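Local coordinates for protein GCN5-related N-acetyltransferase (Streptococcus suis, PDB 3G3S) that probably transfers an acetyl group from acetyl-CoA to an amine, as GNAT acetyltransferases do, at residues G162-I165 and Q170-S173; I187-R192 and A203-L208; D63-C68 and Q80-L85; L85-Y90 and V94-R99. All coordinates share one frame; numbering follows the deposited sequence.

Interaction 1: G162-I165 and Q170-S173; sequences GCVI and QVVS
I165 meets V172 and S173 through two backbone hydrogen bonds that use both its amide and its carbonyl. The amide N of I165 gives its proton to S173 O at 2.8 Å. That bond is nearly straight at the hydrogen (171°), but the donor stands above the carbonyl plane of S173. In return V172 N donates to I165 O at 2.9 Å, approaching nearly along the C=O axis. The same oxygen takes a longer CA-H...O contact from V171 CA at 3.5 Å. S173 O has a similar second visitor in V164 CA, 3.3 Å away. This is the turn end of the beta hairpin formed by strands 162-167 and 170-181, and it carries a classic beta bulge. V172 and S173 both stand opposite the single residue I165. At this bulge the short segments run at 107° to each other, far from a flat antiparallel pair. One residue back, the V164 backbone turns to the other neighbour and is hydrogen-bonded to K127 of strand 125-128. The hydroxyl of S173 is hydrogen-bonded to T191 OG1 and D190 O on the next strand. Q170 OE1 accepts a hydrogen bond from R192 NH1. The apolar groups fill in around the bonds. I165 CG2 lies anti to its own backbone N, which brings it against V172 CG2 at 3.9 Å, the two side chains crossing at about a right angle. V164 CB and CG1 both rest on V171 CG1, each 4.1 Å from it, and L133 of helix 131-139 touches both V164 and V171.

Interaction 2: I187-R192 and A203-L208; sequences IEVDTR and ACAAQL. With EDO (1,2-ethanediol), chain F.
Strand residue V189 and helix residue A205 bring the two backbones closest, with their CA atoms 6.9 Å apart, and no hydrogen bond crosses between the segments. I187 and V189 both point toward helix 200-214, two residues apart on the same face of the strand. I187 and L208 reach toward each other tip to tip. L208 CD2 is the methyl that makes the contact, 4.0 Å from I187 CG1 and 4.1 Å from I187 CD1. The leucine CG is anti to its backbone N (chi1 179°), which carries CD2 out to the strand. One turn earlier on the helix, A205 CB sits 4.3 Å from V189 CG2. W221 of strand 218-223 touches I187, V189 and A205 and so extends the patch. Strand 184-191, helix 200-214 and strand 218-223 form a beta-alpha-beta unit, and the helix packs on the sheet within it. E188 points to the other face. Its chain bends at chi2, and OE1 lies 2.8 Å from O1 of a 1,2-ethanediol, probably from the crystallisation liquor. The carboxylates of E188 and D190 lie side by side. The strand thus separates two chemistries: contact with the helix rests on apolar packing alone, while the acidic side chains gather on the opposite face.

Interaction 3: D63-C68 and Q80-L85; sequences DLLKIC and QAWSDL
This is an apolar helix-to-helix contact, formed by L64 and L65 of helix 62-68 with W82 and L85 of helix 80-90. Both helices touch strand 73-77 of the mixed sheet, which lies between them in the chain, and helix 62-68 also packs on strand 42-48. The short segments are 12.0 Å apart at closest approach and cross at -65°, so large side chains must bridge the distance. W82 does this with the six-membered part of its indole. L64 CD1 comes to the ring edge, 4.0 Å from W82 CH2 and near the ring plane. L65 CG also lies at the edge, in the plane, 4.0 Å from CZ3. L65 CD2 approaches the same CZ3 obliquely at 3.9 Å. The other L65 methyl turns to the second partner: CD1 lies 3.7 Å from L85 CD2, the two leucines crossing obliquely. P60 touches W82 and L85. Away from this contact, Q80 NE2 donates to D84 OD1 at 2.7 Å; OD1 lies in the amide plane but is met from above its own carboxylate plane. Q80 OE1 is bonded to Q244. No hydrogen bond or charge pair crosses, so between these segments the contact is one of hydrophobic burial and shape.

Interaction 4: L85-Y90 and V94-R99; sequences LIEEVY and VRFFTR. With EDO (1,2-ethanediol), chain F.
One methyl, V94 CG1, makes the closest contact to both helix residues that meet the valine. It lies 3.8 Å from Y90 CB and 3.9 Å from I86 CG2, so it touches two residues one helical turn apart. I86 and Y90 each cross the valine at about a right angle. V94 CG1 is anti to its own carbonyl carbon (chi1 -77°), and this places it toward the helix, while V94 CG2 is a lesser neighbour of Y90 CB, at 4.2 Å. Y90 meets the valine mainly with its CB, and the ring goes on to other partners. V89 CG1 covers one ring face, W248 meets the ring edge-to-face, and the hydroxyl is hydrogen-bonded to E69. At the surface E87 OE2 comes within 4.3 Å of F96 CD1, obliquely to the ring, and its hydrogen bond is to Y246 OH. Further along the strand the side chains serve other partners. R95 lays its guanidinium over F97, with NH2 3.3 Å above the centre of the ring, and NE forms a salt bridge with E247. R99 NH2 donates to O2 of 1,2-ethanediol at 3.0 Å, somewhat bent (136°), with O2 at the guanidinium edge. The same NH2 forms a salt bridge with D222. The axes of the short segments run at 152°. The arrangement is a helix-turn-strand connection: helix 80-90 reverses through a three-residue link into strand 94-102, which pairs with strand 239-248 in the mixed sheet.

Along the chain the order is interaction 3, then 4, 1 and 2. Interactions 3 and 4 have centres 9 Å apart and share L85 and helix 80-90. L65 of interaction 3 also packs on I86 and Y90 of interaction 4. Interactions 1 and 2 have centres 8 Å apart and are joined through neighbouring strands 170-181 and 184-191. The two pairs lie on opposite sides of the chain's centre, with centres of interactions 1 and 3 36 Å apart. One 1,2-ethanediol touches both E188 and R99, where interactions 2 and 4 approach to about 7 Å between nearest atoms. Interactions 1, 2 and 4 reach one mixed sheet, whose strands tie the two halves into one unit.

Interaction 1: G162-I165 and Q170-S173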
loop_
_atom_site.group_PDB
_atom_site.type_symbol
_atom_site.label_atom_id
_atom_site.label_comp_id
_atom_site.label_asym_id
_atom_site.label_seq_id
_atom_site.Cartn_x
_atom_site.Cartn_y
_atom_site.Cartn_z
ATOM N N GLY A 162 -13.493 -13.992 8.407
ATOM C CA GLY A 162 -13.491 -15.390 8.774
ATOM C C GLY A 162 -14.850 -15.971 9.027
ATOM O O GLY A 162 -15.843 -15.251 9.156
ATOM N N CYS A 163 -14.888 -17.292 9.067
ATOM C CA CYS A 163 -16.107 -17.996 9.395
ATOM C C CYS A 163 -15.823 -19.274 10.204
ATOM O O CYS A 163 -14.736 -19.858 10.143
ATOM C CB CYS A 163 -16.915 -18.282 8.143
ATOM S SG CYS A 163 -16.225 -19.452 7.133
ATOM N N VAL A 164 -16.833 -19.673 10.967
ATOM C CA VAL A 164 -16.768 -20.786 11.882
ATOM C C VAL A 164 -17.946 -21.724 11.729
ATOM O O VAL A 164 -18.988 -21.334 11.227
ATOM C CB VAL A 164 -16.741 -20.277 13.344
ATOM C CG1 VAL A 164 -15.477 -19.541 13.578
ATOM C CG2 VAL A 164 -17.926 -19.380 13.639
ATOM N N ILE A 165 -17.737 -22.957 12.157
ATOM C CA ILE A 165 -18.760 -23.986 12.156
ATOM C C ILE A 165 -19.091 -24.263 13.630
ATOM O O ILE A 165 -18.192 -24.403 14.469
ATOM C CB ILE A 165 -18.309 -25.244 11.404
ATOM C CG1 ILE A 165 -18.420 -25.022 9.892
ATOM C CG2 ILE A 165 -19.176 -26.451 11.798
ATOM C CD1 ILE A 165 -17.693 -26.070 9.057
ATOM N N GLN A 170 -21.205 -24.968 20.176
ATOM C CA GLN A 170 -19.782 -24.715 20.342
ATOM C C GLN A 170 -19.125 -24.548 18.981
ATOM O O GLN A 170 -19.576 -25.126 17.978
ATOM C CB GLN A 170 -19.114 -25.887 21.070
ATOM C CG GLN A 170 -19.739 -26.232 22.392
ATOM C CD GLN A 170 -19.123 -27.476 23.070
ATOM O OE1 GLN A 170 -17.913 -27.729 22.979
ATOM N NE2 GLN A 170 -19.966 -28.245 23.763
ATOM N N VAL A 171 -18.116 -23.690 18.927
ATOM C CA VAL A 171 -17.310 -23.512 17.754
ATOM C C VAL A 171 -16.437 -24.745 17.701
ATOM O O VAL A 171 -15.719 -25.041 18.662
ATOM C CB VAL A 171 -16.440 -22.244 17.826
ATOM C CG1 VAL A 171 -15.410 -22.231 16.687
ATOM C CG2 VAL A 171 -17.343 -21.010 17.799
ATOM N N VAL A 172 -16.533 -25.476 16.591
ATOM C CA VAL A 172 -15.753 -26.703 16.397
ATOM C C VAL A 172 -14.787 -26.658 15.206
ATOM O O VAL A 172 -13.960 -27.552 15.069
ATOM C CB VAL A 172 -16.693 -27.924 16.299
ATOM C CG1 VAL A 172 -17.528 -28.041 17.577
ATOM C CG2 VAL A 172 -17.584 -27.838 15.071
ATOM N N SER A 173 -14.903 -25.652 14.336
ATOM C CA SER A 173 -13.999 -25.515 13.207
ATOM C C SER A 173 -14.122 -24.094 12.684
ATOM O O SER A 173 -15.118 -23.395 12.970
ATOM C CB SER A 173 -14.322 -26.541 12.093
ATOM O OG SER A 173 -13.309 -26.474 11.097
#

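Interaction 2: I187-R192 and A203-L208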
loop_
_atom_site.group_PDB
_atom_site.type_symbol
_atom_site.label_atom_id
_atom_site.label_comp_id
_atom_site.label_asym_id
_atom_site.label_seq_id
_atom_site.Cartn_x
_atom_site.Cartn_y
_atom_site.Cartn_z
ATOM N N ILE A 187 -4.812 -17.455 4.816
ATOM C CA ILE A 187 -5.764 -18.291 5.492
ATOM C C ILE A 187 -5.197 -19.151 6.605
ATOM O O ILE A 187 -4.076 -19.647 6.542
ATOM C CB ILE A 187 -6.517 -19.225 4.466
ATOM C CG1 ILE A 187 -7.333 -18.379 3.540
ATOM C CG2 ILE A 187 -7.380 -20.286 5.215
ATOM C CD1 ILE A 187 -8.181 -19.210 2.530
ATOM N N GLU A 188 -6.005 -19.257 7.651
ATOM C CA GLU A 188 -5.766 -20.101 8.799
ATOM C C GLU A 188 -7.005 -20.958 8.869
ATOM O O GLU A 188 -8.099 -20.408 8.895
ATOM C CB GLU A 188 -5.718 -19.254 10.050
ATOM C CG GLU A 188 -5.747 -20.007 11.376
ATOM C CD GLU A 188 -4.461 -20.749 11.712
ATOM O OE1 GLU A 188 -3.423 -20.562 11.058
ATOM O OE2 GLU A 188 -4.505 -21.521 12.681
ATOM N N VAL A 189 -6.823 -22.272 8.917
ATOM C CA VAL A 189 -7.914 -23.201 9.096
ATOM C C VAL A 189 -7.602 -24.051 10.325
ATOM O O VAL A 189 -6.458 -24.529 10.496
ATOM C CB VAL A 189 -8.106 -24.113 7.872
ATOM C CG1 VAL A 189 -9.271 -25.024 8.105
ATOM C CG2 VAL A 189 -8.327 -23.281 6.613
ATOM N N ASP A 190 -8.610 -24.258 11.177
ATOM C CA ASP A 190 -8.459 -25.066 12.385
ATOM C C ASP A 190 -9.740 -25.862 12.683
ATOM O O ASP A 190 -10.847 -25.350 12.460
ATOM C CB ASP A 190 -8.192 -24.152 13.569
ATOM C CG ASP A 190 -6.808 -23.500 13.539
ATOM O OD1 ASP A 190 -5.817 -24.250 13.628
ATOM O OD2 ASP A 190 -6.714 -22.244 13.515
ATOM N N THR A 191 -9.591 -27.095 13.175
ATOM C CA THR A 191 -10.707 -27.906 13.603
ATOM C C THR A 191 -10.419 -28.487 14.969
ATOM O O THR A 191 -9.319 -28.956 15.223
ATOM C CB THR A 191 -10.973 -29.014 12.622
ATOM O OG1 THR A 191 -11.245 -28.415 11.351
ATOM C CG2 THR A 191 -12.171 -29.883 13.061
ATOM N N ARG A 192 -11.414 -28.481 15.851
ATOM C CA ARG A 192 -11.207 -28.984 17.189
ATOM C C ARG A 192 -10.935 -30.502 17.099
ATOM O O ARG A 192 -11.534 -31.197 16.287
ATOM C CB ARG A 192 -12.386 -28.601 18.071
ATOM C CG ARG A 192 -11.994 -28.557 19.503
ATOM C CD ARG A 192 -13.120 -28.090 20.351
ATOM N NE ARG A 192 -14.219 -29.045 20.443
ATOM C CZ ARG A 192 -15.365 -28.784 21.066
ATOM N NH1 ARG A 192 -15.576 -27.588 21.562
ATOM N NH2 ARG A 192 -16.323 -29.703 21.132
ATOM N N ALA A 203 -15.249 -27.349 4.300
ATOM C CA ALA A 203 -16.459 -26.567 4.164
ATOM C C ALA A 203 -16.246 -25.101 4.551
ATOM O O ALA A 203 -16.712 -24.207 3.842
ATOM C CB ALA A 203 -17.599 -27.189 5.005
ATOM N N CYS A 204 -15.592 -24.835 5.681
ATOM C CA CYS A 204 -15.379 -23.440 6.076
ATOM C C CYS A 204 -14.305 -22.762 5.217
ATOM O O CYS A 204 -14.348 -21.553 5.057
ATOM C CB CYS A 204 -15.079 -23.301 7.591
ATOM S SG CYS A 204 -13.803 -24.360 8.258
ATOM N N ALA A 205 -13.334 -23.531 4.713
ATOM C CA ALA A 205 -12.321 -23.003 3.816
ATOM C C ALA A 205 -13.007 -22.626 2.520
ATOM O O ALA A 205 -12.810 -21.528 2.012
ATOM C CB ALA A 205 -11.252 -24.013 3.561
ATOM N N ALA A 206 -13.873 -23.509 2.032
ATOM C CA ALA A 206 -14.587 -23.213 0.787
ATOM C C ALA A 206 -15.384 -21.930 0.930
ATOM O O ALA A 206 -15.315 -21.062 0.069
ATOM C CB ALA A 206 -15.488 -24.399 0.355
ATOM N N GLN A 207 -16.122 -21.800 2.026
ATOM C CA GLN A 207 -16.940 -20.603 2.279
ATOM C C GLN A 207 -16.110 -19.342 2.352
ATOM O O GLN A 207 -16.476 -18.314 1.797
ATOM C CB GLN A 207 -17.686 -20.772 3.594
ATOM C CG GLN A 207 -18.612 -19.616 4.054
ATOM C CD GLN A 207 -19.913 -19.583 3.294
ATOM O OE1 GLN A 207 -19.934 -19.266 2.106
ATOM N NE2 GLN A 207 -21.004 -19.886 3.975
ATOM N N LEU A 208 -15.003 -19.409 3.088
ATOM C CA LEU A 208 -14.116 -18.253 3.214
ATOM C C LEU A 208 -13.585 -17.805 1.846
ATOM O O LEU A 208 -13.605 -16.611 1.541
ATOM C CB LEU A 208 -12.947 -18.573 4.154
ATOM C CG LEU A 208 -11.924 -17.453 4.373
ATOM C CD1 LEU A 208 -12.606 -16.185 4.846
ATOM C CD2 LEU A 208 -10.826 -17.888 5.333
HETATM C C1 EDO F . -0.939 -18.882 8.812
HETATM O O1 EDO F . -1.448 -20.196 9.069
HETATM C C2 EDO F . 0.088 -18.899 7.689
HETATM O O2 EDO F . -0.104 -20.046 6.851
#

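Interaction 3: D63-C68 and Q80-L85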
loop_
_atom_site.group_PDB
_atom_site.type_symbol
_atom_site.label_atom_id
_atom_site.label_comp_id
_atom_site.label_asym_id
_atom_site.label_seq_id
_atom_site.Cartn_x
_atom_site.Cartn_y
_atom_site.Cartn_z
ATOM N N ASP A 63 21.647 -11.154 15.372
ATOM C CA ASP A 63 20.821 -10.258 16.170
ATOM C C ASP A 63 19.344 -10.293 15.763
ATOM O O ASP A 63 18.464 -10.082 16.610
ATOM C CB ASP A 63 21.342 -8.838 16.128
ATOM C CG ASP A 63 22.666 -8.672 16.861
ATOM O OD1 ASP A 63 23.190 -9.661 17.433
ATOM O OD2 ASP A 63 23.173 -7.530 16.836
ATOM N N LEU A 64 19.061 -10.541 14.485
ATOM C CA LEU A 64 17.671 -10.644 14.066
ATOM C C LEU A 64 16.998 -11.927 14.626
ATOM O O LEU A 64 15.808 -11.938 14.966
ATOM C CB LEU A 64 17.569 -10.563 12.531
ATOM C CG LEU A 64 17.903 -9.213 11.862
ATOM C CD1 LEU A 64 17.761 -9.300 10.340
ATOM C CD2 LEU A 64 17.040 -8.056 12.423
ATOM N N LEU A 65 17.756 -13.012 14.687
ATOM C CA LEU A 65 17.289 -14.271 15.293
ATOM C C LEU A 65 16.954 -14.051 16.770
ATOM O O LEU A 65 15.990 -14.607 17.318
ATOM C CB LEU A 65 18.351 -15.358 15.156
ATOM C CG LEU A 65 18.718 -15.758 13.725
ATOM C CD1 LEU A 65 19.841 -16.753 13.615
ATOM C CD2 LEU A 65 17.449 -16.330 13.034
ATOM N N LYS A 66 17.749 -13.223 17.435
ATOM C CA LYS A 66 17.484 -12.948 18.850
ATOM C C LYS A 66 16.122 -12.322 19.101
ATOM O O LYS A 66 15.465 -12.645 20.095
ATOM C CB LYS A 66 18.563 -12.048 19.436
ATOM C CG LYS A 66 19.883 -12.768 19.542
ATOM C CD LYS A 66 20.950 -11.898 20.169
ATOM C CE LYS A 66 22.251 -12.674 20.330
ATOM N NZ LYS A 66 23.187 -11.963 21.259
ATOM N N ILE A 67 15.692 -11.456 18.183
ATOM C CA ILE A 67 14.402 -10.803 18.271
ATOM C C ILE A 67 13.286 -11.844 18.237
ATOM O O ILE A 67 12.212 -11.632 18.799
ATOM C CB ILE A 67 14.177 -9.807 17.086
ATOM C CG1 ILE A 67 15.205 -8.682 17.076
ATOM C CG2 ILE A 67 12.781 -9.191 17.138
ATOM C CD1 ILE A 67 15.084 -7.787 15.875
ATOM N N CYS A 68 13.527 -12.967 17.580
ATOM C CA CYS A 68 12.545 -14.031 17.495
ATOM C C CYS A 68 12.500 -14.954 18.692
ATOM O O CYS A 68 11.574 -15.734 18.815
ATOM C CB CYS A 68 12.824 -14.876 16.252
ATOM S SG CYS A 68 12.789 -13.915 14.741
ATOM N N GLN A 80 19.654 -20.806 2.362
ATOM C CA GLN A 80 20.341 -21.835 3.112
ATOM C C GLN A 80 21.374 -21.248 4.075
ATOM O O GLN A 80 21.694 -21.890 5.071
ATOM C CB GLN A 80 20.995 -22.819 2.155
ATOM C CG GLN A 80 21.654 -23.982 2.858
ATOM C CD GLN A 80 20.699 -24.812 3.652
ATOM O OE1 GLN A 80 19.704 -25.291 3.122
ATOM N NE2 GLN A 80 21.023 -25.053 4.929
ATOM N N ALA A 81 21.865 -20.048 3.781
ATOM C CA ALA A 81 22.855 -19.381 4.655
ATOM C C ALA A 81 22.189 -19.040 6.002
ATOM O O ALA A 81 22.790 -19.171 7.088
ATOM C CB ALA A 81 23.421 -18.146 3.991
ATOM N N TRP A 82 20.945 -18.590 5.932
ATOM C CA TRP A 82 20.168 -18.380 7.136
ATOM C C TRP A 82 19.909 -19.698 7.883
ATOM O O TRP A 82 20.093 -19.764 9.084
ATOM C CB TRP A 82 18.850 -17.714 6.814
ATOM C CG TRP A 82 18.850 -16.232 6.736
ATOM C CD1 TRP A 82 18.829 -15.471 5.618
ATOM C CD2 TRP A 82 18.865 -15.329 7.833
ATOM N NE1 TRP A 82 18.769 -14.167 5.932
ATOM C CE2 TRP A 82 18.834 -14.032 7.294
ATOM C CE3 TRP A 82 18.920 -15.490 9.227
ATOM C CZ2 TRP A 82 18.804 -12.883 8.098
ATOM C CZ3 TRP A 82 18.910 -14.360 10.027
ATOM C CH2 TRP A 82 18.849 -13.068 9.459
ATOM N N SER A 83 19.525 -20.761 7.177
ATOM C CA SER A 83 19.288 -22.046 7.828
ATOM C C SER A 83 20.509 -22.548 8.586
ATOM O O SER A 83 20.388 -23.092 9.677
ATOM C CB SER A 83 18.872 -23.083 6.802
ATOM O OG SER A 83 17.666 -22.680 6.195
ATOM N N ASP A 84 21.673 -22.384 7.968
ATOM C CA ASP A 84 22.917 -22.828 8.537
ATOM C C ASP A 84 23.199 -22.052 9.800
ATOM O O ASP A 84 23.712 -22.613 10.764
ATOM C CB ASP A 84 24.084 -22.641 7.558
ATOM C CG ASP A 84 24.021 -23.577 6.363
ATOM O OD1 ASP A 84 23.248 -24.542 6.361
ATOM O OD2 ASP A 84 24.791 -23.349 5.431
ATOM N N LEU A 85 22.864 -20.764 9.813
ATOM C CA LEU A 85 23.092 -19.968 11.023
ATOM C C LEU A 85 22.144 -20.392 12.133
ATOM O O LEU A 85 22.540 -20.521 13.277
ATOM C CB LEU A 85 22.935 -18.478 10.736
ATOM C CG LEU A 85 23.181 -17.564 11.943
ATOM C CD1 LEU A 85 24.622 -17.763 12.412
ATOM C CD2 LEU A 85 22.837 -16.067 11.628
#

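Interaction 4: L85-Y90 and V94-R99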
loop_
_atom_site.group_PDB
_atom_site.type_symbol
_atom_site.label_atom_id
_atom_site.label_comp_id
_atom_site.label_asym_id
_atom_site.label_seq_id
_atom_site.Cartn_x
_atom_site.Cartn_y
_atom_site.Cartn_z
ATOM N N LEU A 85 22.864 -20.764 9.813
ATOM C CA LEU A 85 23.092 -19.968 11.023
ATOM C C LEU A 85 22.144 -20.392 12.133
ATOM O O LEU A 85 22.540 -20.521 13.277
ATOM C CB LEU A 85 22.935 -18.478 10.736
ATOM C CG LEU A 85 23.181 -17.564 11.943
ATOM C CD1 LEU A 85 24.622 -17.763 12.412
ATOM C CD2 LEU A 85 22.837 -16.067 11.628
ATOM N N ILE A 86 20.879 -20.574 11.793
ATOM C CA ILE A 86 19.876 -21.000 12.767
ATOM C C ILE A 86 20.330 -22.309 13.433
ATOM O O ILE A 86 20.316 -22.442 14.646
ATOM C CB ILE A 86 18.461 -21.206 12.077
ATOM C CG1 ILE A 86 17.879 -19.861 11.597
ATOM C CG2 ILE A 86 17.479 -21.827 13.028
ATOM C CD1 ILE A 86 16.684 -19.959 10.582
ATOM N N GLU A 87 20.741 -23.279 12.618
ATOM C CA GLU A 87 21.103 -24.600 13.139
ATOM C C GLU A 87 22.350 -24.517 13.966
ATOM O O GLU A 87 22.446 -25.171 14.993
ATOM C CB GLU A 87 21.281 -25.608 12.038
ATOM C CG GLU A 87 19.944 -25.908 11.343
ATOM C CD GLU A 87 20.043 -26.872 10.227
ATOM O OE1 GLU A 87 21.133 -27.410 10.003
ATOM O OE2 GLU A 87 19.016 -27.091 9.555
ATOM N N GLU A 88 23.298 -23.727 13.504
ATOM C CA GLU A 88 24.548 -23.539 14.213
ATOM C C GLU A 88 24.354 -22.900 15.578
ATOM O O GLU A 88 24.919 -23.359 16.587
ATOM C CB GLU A 88 25.494 -22.666 13.383
ATOM C CG GLU A 88 26.781 -22.297 14.121
ATOM C CD GLU A 88 27.745 -21.564 13.244
ATOM O OE1 GLU A 88 28.471 -22.245 12.487
ATOM O OE2 GLU A 88 27.783 -20.323 13.333
ATOM N N VAL A 89 23.593 -21.817 15.607
ATOM C CA VAL A 89 23.379 -21.071 16.846
ATOM C C VAL A 89 22.533 -21.811 17.890
ATOM O O VAL A 89 22.829 -21.738 19.085
ATOM C CB VAL A 89 22.730 -19.705 16.584
ATOM C CG1 VAL A 89 22.329 -19.021 17.922
ATOM C CG2 VAL A 89 23.645 -18.786 15.742
ATOM N N TYR A 90 21.510 -22.538 17.459
ATOM C CA TYR A 90 20.534 -23.145 18.374
ATOM C C TYR A 90 20.541 -24.676 18.506
ATOM O O TYR A 90 19.901 -25.211 19.410
ATOM C CB TYR A 90 19.121 -22.671 17.997
ATOM C CG TYR A 90 18.951 -21.164 18.069
ATOM C CD1 TYR A 90 18.779 -20.509 19.292
ATOM C CD2 TYR A 90 18.994 -20.383 16.920
ATOM C CE1 TYR A 90 18.653 -19.121 19.360
ATOM C CE2 TYR A 90 18.850 -18.998 16.985
ATOM C CZ TYR A 90 18.694 -18.371 18.196
ATOM O OH TYR A 90 18.547 -17.001 18.219
ATOM N N VAL A 94 16.024 -25.875 18.025
ATOM C CA VAL A 94 15.131 -25.622 16.905
ATOM C C VAL A 94 14.684 -26.934 16.296
ATOM O O VAL A 94 15.477 -27.869 16.229
ATOM C CB VAL A 94 15.789 -24.746 15.799
ATOM C CG1 VAL A 94 15.834 -23.277 16.217
ATOM C CG2 VAL A 94 17.160 -25.285 15.409
ATOM N N ARG A 95 13.406 -27.011 15.897
ATOM C CA ARG A 95 12.849 -28.146 15.167
ATOM C C ARG A 95 12.767 -27.701 13.712
ATOM O O ARG A 95 12.164 -26.677 13.427
ATOM C CB ARG A 95 11.437 -28.517 15.633
ATOM C CG ARG A 95 10.766 -29.707 14.847
ATOM C CD ARG A 95 9.301 -29.987 15.280
ATOM N NE ARG A 95 8.274 -29.058 14.747
ATOM C CZ ARG A 95 7.542 -29.256 13.635
ATOM N NH1 ARG A 95 7.698 -30.349 12.885
ATOM N NH2 ARG A 95 6.627 -28.353 13.254
ATOM N N PHE A 96 13.360 -28.488 12.831
ATOM C CA PHE A 96 13.405 -28.235 11.420
ATOM C C PHE A 96 12.258 -28.978 10.798
ATOM O O PHE A 96 12.041 -30.112 11.144
ATOM C CB PHE A 96 14.728 -28.766 10.854
ATOM C CG PHE A 96 14.776 -28.835 9.345
ATOM C CD1 PHE A 96 14.853 -27.659 8.584
ATOM C CD2 PHE A 96 14.761 -30.071 8.688
ATOM C CE1 PHE A 96 14.905 -27.705 7.205
ATOM C CE2 PHE A 96 14.826 -30.134 7.306
ATOM C CZ PHE A 96 14.900 -28.947 6.560
ATOM N N PHE A 97 11.531 -28.343 9.883
ATOM C CA PHE A 97 10.406 -29.001 9.209
ATOM C C PHE A 97 10.122 -28.305 7.884
ATOM O O PHE A 97 10.728 -27.272 7.586
ATOM C CB PHE A 97 9.149 -29.082 10.109
ATOM C CG PHE A 97 8.500 -27.757 10.395
ATOM C CD1 PHE A 97 9.016 -26.914 11.343
ATOM C CD2 PHE A 97 7.362 -27.362 9.727
ATOM C CE1 PHE A 97 8.418 -25.733 11.625
ATOM C CE2 PHE A 97 6.769 -26.159 9.985
ATOM C CZ PHE A 97 7.300 -25.329 10.939
ATOM N N THR A 98 9.217 -28.898 7.100
ATOM C CA THR A 98 8.884 -28.434 5.764
ATOM C C THR A 98 7.460 -27.966 5.654
ATOM O O THR A 98 6.547 -28.628 6.143
ATOM C CB THR A 98 9.088 -29.553 4.720
ATOM O OG1 THR A 98 10.453 -29.995 4.781
ATOM C CG2 THR A 98 8.774 -29.062 3.293
ATOM N N ARG A 99 7.302 -26.772 5.083
ATOM C CA ARG A 99 6.004 -26.181 4.801
ATOM C C ARG A 99 5.908 -26.159 3.287
ATOM O O ARG A 99 6.915 -26.363 2.596
ATOM C CB ARG A 99 5.869 -24.785 5.391
ATOM C CG ARG A 99 5.717 -24.777 6.909
ATOM C CD ARG A 99 5.633 -23.352 7.474
ATOM N NE ARG A 99 4.544 -22.559 6.892
ATOM C CZ ARG A 99 3.371 -22.333 7.450
ATOM N NH1 ARG A 99 3.047 -22.856 8.616
ATOM N NH2 ARG A 99 2.495 -21.580 6.824
HETATM C C1 EDO F . -0.939 -18.882 8.812
HETATM O O1 EDO F . -1.448 -20.196 9.069
HETATM C C2 EDO F . 0.088 -18.899 7.689
HETATM O O2 EDO F . -0.104 -20.046 6.851
#